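PDB 6U83: outer membrane associated protein from Francisella tularensis subsp. tularensis, which probably serves as an outer-membrane porin of the OmpA family, and whose OmpA-like domain, the part in this structure, holds a bound D-alanine. Local coordinates for residues L60-A65 / K77-F82; S89-V94 / V166-K171. All coordinates share one frame; numbering follows the deposited sequence.

Contact 1. Residues L60-A65 / K77-F82; sequences LDTKFA and KAIASF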
ATOM      1  N   LEU A  60      -1.649   1.203  -2.770  1.00 71.52           N
ATOM      2  CA  LEU A  60      -1.320  -0.142  -2.326  1.00 63.40           C
ATOM      3  C   LEU A  60      -1.991  -0.378  -0.984  1.00 68.92           C
ATOM      4  O   LEU A  60      -1.785   0.394  -0.040  1.00 69.28           O
ATOM      5  CB  LEU A  60       0.189  -0.318  -2.200  1.00 61.91           C
ATOM      6  CG  LEU A  60       0.695  -1.620  -1.611  1.00 62.74           C
ATOM      7  CD1 LEU A  60       0.856  -2.630  -2.707  1.00 59.46           C
ATOM      8  CD2 LEU A  60       2.017  -1.376  -0.888  1.00 63.06           C
ATOM      9  N   ASP A  61      -2.802  -1.434  -0.902  1.00 64.55           N
ATOM     10  CA  ASP A  61      -3.428  -1.843   0.354  1.00 54.71           C
ATOM     11  C   ASP A  61      -3.142  -3.331   0.520  1.00 62.84           C
ATOM     12  O   ASP A  61      -3.866  -4.177  -0.011  1.00 74.72           O
ATOM     13  CB  ASP A  61      -4.922  -1.523   0.363  1.00 63.41           C
ATOM     14  CG  ASP A  61      -5.547  -1.722   1.729  1.00 81.94           C
ATOM     15  OD1 ASP A  61      -4.876  -2.296   2.599  1.00 87.47           O
ATOM     16  OD2 ASP A  61      -6.702  -1.304   1.946  1.00 95.87           O
ATOM     17  N   THR A  62      -2.069  -3.637   1.243  1.00 64.37           N
ATOM     18  CA  THR A  62      -1.673  -5.003   1.548  1.00 67.50           C
ATOM     19  C   THR A  62      -2.232  -5.394   2.911  1.00 63.48           C
ATOM     20  O   THR A  62      -2.057  -4.662   3.892  1.00 61.17           O
ATOM     21  CB  THR A  62      -0.147  -5.114   1.553  1.00 79.30           C
ATOM     22  OG1 THR A  62       0.360  -4.909   0.226  1.00 83.12           O
ATOM     23  CG2 THR A  62       0.294  -6.464   2.052  1.00 76.64           C
ATOM     24  N   LYS A  63      -2.900  -6.540   2.971  1.00 64.63           N
ATOM     25  CA  LYS A  63      -3.564  -7.009   4.178  1.00 61.80           C
ATOM     26  C   LYS A  63      -2.736  -8.095   4.848  1.00 64.27           C
ATOM     27  O   LYS A  63      -1.916  -8.765   4.213  1.00 62.10           O
ATOM     28  CB  LYS A  63      -4.958  -7.550   3.853  1.00 75.06           C
ATOM     29  CG  LYS A  63      -5.817  -6.582   3.072  1.00 76.48           C
ATOM     30  CD  LYS A  63      -6.647  -5.717   3.981  1.00 64.23           C
ATOM     31  CE  LYS A  63      -6.953  -4.424   3.282  1.00 62.12           C
ATOM     32  NZ  LYS A  63      -7.897  -3.601   4.055  1.00 75.31           N
ATOM     33  N   PHE A  64      -2.975  -8.271   6.150  1.00 48.91           N
ATOM     34  CA  PHE A  64      -2.249  -9.224   6.975  1.00 54.23           C
ATOM     35  C   PHE A  64      -3.209 -10.029   7.839  1.00 53.23           C
ATOM     36  O   PHE A  64      -4.218  -9.506   8.330  1.00 53.11           O
ATOM     37  CB  PHE A  64      -1.246  -8.516   7.914  1.00 57.41           C
ATOM     38  CG  PHE A  64      -0.085  -7.888   7.217  1.00 55.88           C
ATOM     39  CD1 PHE A  64      -0.188  -6.612   6.681  1.00 55.34           C
ATOM     40  CD2 PHE A  64       1.132  -8.555   7.132  1.00 54.87           C
ATOM     41  CE1 PHE A  64       0.902  -6.011   6.073  1.00 58.75           C
ATOM     42  CE2 PHE A  64       2.234  -7.945   6.515  1.00 51.63           C
ATOM     43  CZ  PHE A  64       2.107  -6.679   5.980  1.00 51.83           C
ATOM     44  N   ALA A  65      -2.864 -11.297   8.061  1.00 55.59           N
ATOM     45  CA  ALA A  65      -3.613 -12.101   9.015  1.00 60.06           C
ATOM     46  C   ALA A  65      -3.374 -11.614  10.453  1.00 72.53           C
ATOM     47  O   ALA A  65      -2.428 -10.874  10.756  1.00 75.26           O
ATOM     48  CB  ALA A  65      -3.225 -13.575   8.896  1.00 59.84           C
ATOM     49  N   LYS A  77       2.242 -10.115  -4.801  1.00 69.99           N
ATOM     50  CA  LYS A  77       1.921  -9.737  -6.173  1.00 73.21           C
ATOM     51  C   LYS A  77       1.655  -8.240  -6.264  1.00 77.11           C
ATOM     52  O   LYS A  77       2.224  -7.547  -7.116  1.00 88.84           O
ATOM     53  CB  LYS A  77       0.730 -10.546  -6.693  1.00 71.55           C
ATOM     54  CG  LYS A  77       1.105 -11.951  -7.148  1.00 86.28           C
ATOM     55  CD  LYS A  77      -0.020 -12.599  -7.961  1.00102.73           C
ATOM     56  CE  LYS A  77       0.390 -13.964  -8.508  1.00111.85           C
ATOM     57  NZ  LYS A  77      -0.649 -14.541  -9.419  1.00116.60           N
ATOM     58  N   ALA A  78       0.833  -7.711  -5.353  1.00 64.22           N
ATOM     59  CA  ALA A  78       0.524  -6.281  -5.382  1.00 61.82           C
ATOM     60  C   ALA A  78       1.788  -5.443  -5.240  1.00 64.37           C
ATOM     61  O   ALA A  78       2.012  -4.494  -6.000  1.00 66.98           O
ATOM     62  CB  ALA A  78      -0.469  -5.928  -4.272  1.00 56.07           C
ATOM     63  N   ILE A  79       2.631  -5.780  -4.267  1.00 62.54           N
ATOM     64  CA  ILE A  79       3.819  -4.968  -4.014  1.00 59.19           C
ATOM     65  C   ILE A  79       4.717  -4.941  -5.245  1.00 64.74           C
ATOM     66  O   ILE A  79       5.230  -3.887  -5.646  1.00 76.40           O
ATOM     67  CB  ILE A  79       4.563  -5.495  -2.776  1.00 62.41           C
ATOM     68  CG1 ILE A  79       3.676  -5.331  -1.541  1.00 59.68           C
ATOM     69  CG2 ILE A  79       5.888  -4.779  -2.616  1.00 65.75           C
ATOM     70  CD1 ILE A  79       4.189  -6.066  -0.337  1.00 68.64           C
ATOM     71  N   ALA A  80       4.907  -6.099  -5.875  1.00 62.51           N
ATOM     72  CA  ALA A  80       5.768  -6.186  -7.048  1.00 63.27           C
ATOM     73  C   ALA A  80       5.312  -5.239  -8.145  1.00 73.58           C
ATOM     74  O   ALA A  80       6.134  -4.573  -8.781  1.00 79.12           O
ATOM     75  CB  ALA A  80       5.788  -7.621  -7.571  1.00 67.44           C
ATOM     76  N   SER A  81       4.002  -5.177  -8.392  1.00 69.47           N
ATOM     77  CA  SER A  81       3.491  -4.256  -9.399  1.00 69.38           C
ATOM     78  C   SER A  81       3.631  -2.813  -8.947  1.00 75.16           C
ATOM     79  O   SER A  81       3.919  -1.924  -9.755  1.00 83.14           O
ATOM     80  CB  SER A  81       2.031  -4.568  -9.702  1.00 67.29           C
ATOM     81  OG  SER A  81       1.933  -5.775 -10.429  1.00 79.18           O
ATOM     82  N   PHE A  82       3.397  -2.563  -7.662  1.00 73.62           N
ATOM     83  CA  PHE A  82       3.625  -1.240  -7.098  1.00 65.49           C
ATOM     84  C   PHE A  82       5.057  -0.789  -7.343  1.00 64.58           C
ATOM     85  O   PHE A  82       5.300   0.339  -7.784  1.00 68.37           O
ATOM     86  CB  PHE A  82       3.318  -1.288  -5.603  1.00 71.66           C
ATOM     87  CG  PHE A  82       3.227   0.048  -4.956  1.00 72.94           C
ATOM     88  CD1 PHE A  82       2.194   0.905  -5.263  1.00 69.00           C
ATOM     89  CD2 PHE A  82       4.147   0.429  -4.010  1.00 68.03           C
ATOM     90  CE1 PHE A  82       2.092   2.116  -4.655  1.00 69.92           C
ATOM     91  CE2 PHE A  82       4.045   1.640  -3.403  1.00 71.55           C
ATOM     92  CZ  PHE A  82       3.015   2.486  -3.726  1.00 69.53           C
TER
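Leu60 lies across Phe82 at about a right angle, its CB resting over one face of the phenyl ring in a CH-pi contact, 4.0 Å from the ring centroid and 15° off the normal. The far end of the leucine reaches the helix through CD1. CG is anti to the backbone N (chi1 174°); beyond it, CD1 meets Ala78 CB at 3.9 Å and Ile79 CG1 at 4.1 Å. Alanine suits this helix face because its short side chain lets the strand's leucine come close to the backbone. One strand step of two residues on, Thr62 also points at the helix, and its OG1 lies 3.8 Å from Ile79 CG1, the two side chains again crossing at about a right angle. A beta-branched threonine is at home in a strand. Asp61, between them, points away from the helix and is salt-bridged to Lys63 (NZ to OD2 3.3 Å), whose NZ also hydrogen-bonds to the carbonyls of Asn40 and Arg158. Leu71 and helix 110-130 extend the apolar layer around Ile79. Strand residues 60-63 and helix residues 77-82 run roughly antiparallel, at 156°; here helix 73-89 lies on the mixed sheet, the helix-on-sheet layering of the OmpA-like alpha/beta domain.

Contact 2. Residues S89-V94 / V166-K171; sequences SNISSV and VSAPLK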
ATOM      1  N   SER A  89       8.298   5.012 -13.212  1.00 84.34           N
ATOM      2  CA  SER A  89       8.007   6.433 -13.085  1.00 88.45           C
ATOM      3  C   SER A  89       9.188   7.234 -12.566  1.00 95.69           C
ATOM      4  O   SER A  89       9.084   8.461 -12.465  1.00103.16           O
ATOM      5  CB  SER A  89       6.806   6.639 -12.165  1.00 90.88           C
ATOM      6  OG  SER A  89       5.669   5.978 -12.690  1.00101.42           O
ATOM      7  N   ASN A  90      10.300   6.574 -12.247  1.00 99.48           N
ATOM      8  CA  ASN A  90      11.453   7.226 -11.634  1.00105.84           C
ATOM      9  C   ASN A  90      11.024   8.040 -10.411  1.00104.57           C
ATOM     10  O   ASN A  90      11.477   9.166 -10.188  1.00100.79           O
ATOM     11  CB  ASN A  90      12.196   8.082 -12.660  1.00113.11           C
ATOM     12  CG  ASN A  90      12.564   7.295 -13.911  1.00119.47           C
ATOM     13  OD1 ASN A  90      11.858   7.342 -14.922  1.00125.06           O
ATOM     14  ND2 ASN A  90      13.660   6.546 -13.836  1.00117.82           N
ATOM     15  N   ILE A  91      10.128   7.451  -9.613  1.00 96.82           N
ATOM     16  CA  ILE A  91       9.601   8.124  -8.432  1.00 92.93           C
ATOM     17  C   ILE A  91      10.664   8.171  -7.345  1.00100.41           C
ATOM     18  O   ILE A  91      11.430   7.217  -7.140  1.00 97.59           O
ATOM     19  CB  ILE A  91       8.312   7.426  -7.960  1.00 87.13           C
ATOM     20  CG1 ILE A  91       7.137   7.850  -8.855  1.00 88.02           C
ATOM     21  CG2 ILE A  91       8.015   7.710  -6.488  1.00 78.95           C
ATOM     22  CD1 ILE A  91       5.833   7.173  -8.523  1.00 82.07           C
ATOM     23  N   SER A  92      10.714   9.300  -6.637  1.00107.08           N
ATOM     24  CA  SER A  92      11.796   9.582  -5.699  1.00110.25           C
ATOM     25  C   SER A  92      11.702   8.723  -4.441  1.00101.77           C
ATOM     26  O   SER A  92      12.637   7.984  -4.111  1.00101.59           O
ATOM     27  CB  SER A  92      11.776  11.071  -5.346  1.00117.32           C
ATOM     28  OG  SER A  92      10.433  11.533  -5.282  1.00118.22           O
ATOM     29  N   SER A  93      10.590   8.828  -3.711  1.00 93.91           N
ATOM     30  CA  SER A  93      10.464   8.178  -2.413  1.00 93.38           C
ATOM     31  C   SER A  93       9.027   7.735  -2.181  1.00 79.87           C
ATOM     32  O   SER A  93       8.087   8.303  -2.745  1.00 80.55           O
ATOM     33  CB  SER A  93      10.899   9.108  -1.269  1.00100.88           C
ATOM     34  OG  SER A  93       9.777   9.740  -0.673  1.00101.65           O
ATOM     35  N   VAL A  94       8.869   6.721  -1.327  1.00 70.40           N
ATOM     36  CA  VAL A  94       7.570   6.147  -0.991  1.00 78.75           C
ATOM     37  C   VAL A  94       7.475   6.003   0.516  1.00 71.30           C
ATOM     38  O   VAL A  94       8.372   5.436   1.146  1.00 74.08           O
ATOM     39  CB  VAL A  94       7.352   4.768  -1.641  1.00 79.19           C
ATOM     40  CG1 VAL A  94       5.936   4.297  -1.375  1.00 76.89           C
ATOM     41  CG2 VAL A  94       7.623   4.825  -3.111  1.00 93.04           C
ATOM     42  N   VAL A 166       1.615   6.728  -4.405  1.00 77.81           N
ATOM     43  CA  VAL A 166       2.551   7.572  -5.137  1.00 76.33           C
ATOM     44  C   VAL A 166       1.860   8.108  -6.387  1.00 70.78           C
ATOM     45  O   VAL A 166       0.905   7.515  -6.892  1.00 77.96           O
ATOM     46  CB  VAL A 166       3.838   6.801  -5.503  1.00 80.93           C
ATOM     47  CG1 VAL A 166       4.623   6.450  -4.246  1.00 83.57           C
ATOM     48  CG2 VAL A 166       3.496   5.543  -6.259  1.00 78.87           C
ATOM     49  N   SER A 167       2.344   9.242  -6.884  1.00 65.89           N
ATOM     50  CA  SER A 167       1.772   9.887  -8.053  1.00 68.90           C
ATOM     51  C   SER A 167       2.865  10.204  -9.057  1.00 73.04           C
ATOM     52  O   SER A 167       4.027  10.400  -8.705  1.00 82.10           O
ATOM     53  CB  SER A 167       1.036  11.179  -7.691  1.00 75.03           C
ATOM     54  OG  SER A 167      -0.002  10.902  -6.779  1.00 84.52           O
ATOM     55  N   ALA A 168       2.475  10.265 -10.308  1.00 71.63           N
ATOM     56  CA  ALA A 168       3.422  10.586 -11.358  1.00 80.76           C
ATOM     57  C   ALA A 168       2.633  10.944 -12.602  1.00 89.50           C
ATOM     58  O   ALA A 168       1.488  10.501 -12.754  1.00 94.37           O
ATOM     59  CB  ALA A 168       4.366   9.414 -11.627  1.00 76.62           C
ATOM     60  N   PRO A 169       3.182  11.758 -13.495  1.00 94.25           N
ATOM     61  CA  PRO A 169       2.494  12.022 -14.760  1.00 94.95           C
ATOM     62  C   PRO A 169       2.311  10.736 -15.561  1.00 94.53           C
ATOM     63  O   PRO A 169       3.055   9.764 -15.402  1.00 90.67           O
ATOM     64  CB  PRO A 169       3.428  13.009 -15.468  1.00 97.42           C
ATOM     65  CG  PRO A 169       4.195  13.676 -14.345  1.00 95.84           C
ATOM     66  CD  PRO A 169       4.379  12.603 -13.319  1.00 98.24           C
ATOM     67  N   LEU A 170       1.291  10.731 -16.419  1.00 90.47           N
ATOM     68  CA  LEU A 170       1.066   9.582 -17.284  1.00 82.59           C
ATOM     69  C   LEU A 170       2.095   9.568 -18.403  1.00 79.50           C
ATOM     70  O   LEU A 170       2.360  10.597 -19.032  1.00 85.22           O
ATOM     71  CB  LEU A 170      -0.346   9.606 -17.861  1.00 93.17           C
ATOM     72  CG  LEU A 170      -1.367   8.863 -17.004  1.00 91.13           C
ATOM     73  CD1 LEU A 170      -2.759   9.028 -17.563  1.00 94.55           C
ATOM     74  CD2 LEU A 170      -0.985   7.394 -16.916  1.00 91.36           C
ATOM     75  N   LYS A 171       2.675   8.399 -18.642  1.00 89.19           N
ATOM     76  CA  LYS A 171       3.759   8.261 -19.602  1.00103.50           C
ATOM     77  C   LYS A 171       3.214   8.138 -21.022  1.00104.82           C
ATOM     78  O   LYS A 171       2.216   7.455 -21.262  1.00113.41           O
ATOM     79  CB  LYS A 171       4.608   7.034 -19.254  1.00109.66           C
ATOM     80  CG  LYS A 171       5.106   6.991 -17.806  1.00111.12           C
ATOM     81  CD  LYS A 171       6.230   7.992 -17.565  1.00114.39           C
ATOM     82  CE  LYS A 171       6.531   8.152 -16.079  1.00113.66           C
ATOM     83  NZ  LYS A 171       7.706   9.040 -15.832  1.00114.04           N
TER
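Ile91 sets its CD1 against Val166, 3.6 Å from the valine CB, and the same methyl reaches Ala168 CB at 4.1 Å. Val166 has a second apolar neighbour in Val94, whose CG2 is 3.6 Å from Val166 CG1; these two valines cross at about a right angle. Val166 CG1 is anti to the carbonyl carbon (chi1 -67°), and the valine divides its branches, CG1 going to Val94 and CG2 to Ile91. Further along the strand, Ala168 takes Ser89, CB to CB at 3.7 Å, a closeness that two small residues permit. Beyond it the Lys171 chain bends at chi2 (-74°), which sets CD; further out, CE packs 3.8 Å from Ser89 CA and NZ sits 3.7 Å from Ser89 O, too long for a hydrogen bond. A long, flexible lysine suits this exposed margin. Ser89 OG is hydrogen-bonded to the Phe85 carbonyl one turn back, while backbone bonds to Val58 and Val56 hold Val166 and Ala168 in the sheet. Asn90, with positive phi, leaves the helix, and Ile91 then turns inward, also touching Phe85 and Ile86. The connection from helix 73-89 to strand 94-98 thus packs against strand 161-172, which pairs with strands 55-63 and 94-98.

Overall arrangement
The two contacts follow one another along the chain, contact 1 closing at Phe82 before contact 2 opens at Ser89, and helix 73-89 links them: its middle carries contact 1, its C-terminal end leads into contact 2. Their centres are 18 Å apart, yet they meet through Phe82, whose CE2 is 3.8 Å from Val94 CG1 and whose CZ is 4.0 Å from Val166 CG2. Both press on one mixed sheet, in which strands 55-63 and 161-172 are antiparallel neighbours. Contact 1 is buried near the centre of the domain, with the side chain of Thr62 about 12 Å from the bound D-alanine; contact 2 is more peripheral. Together they cover successive parts of the helix and its exit where these meet the sheet.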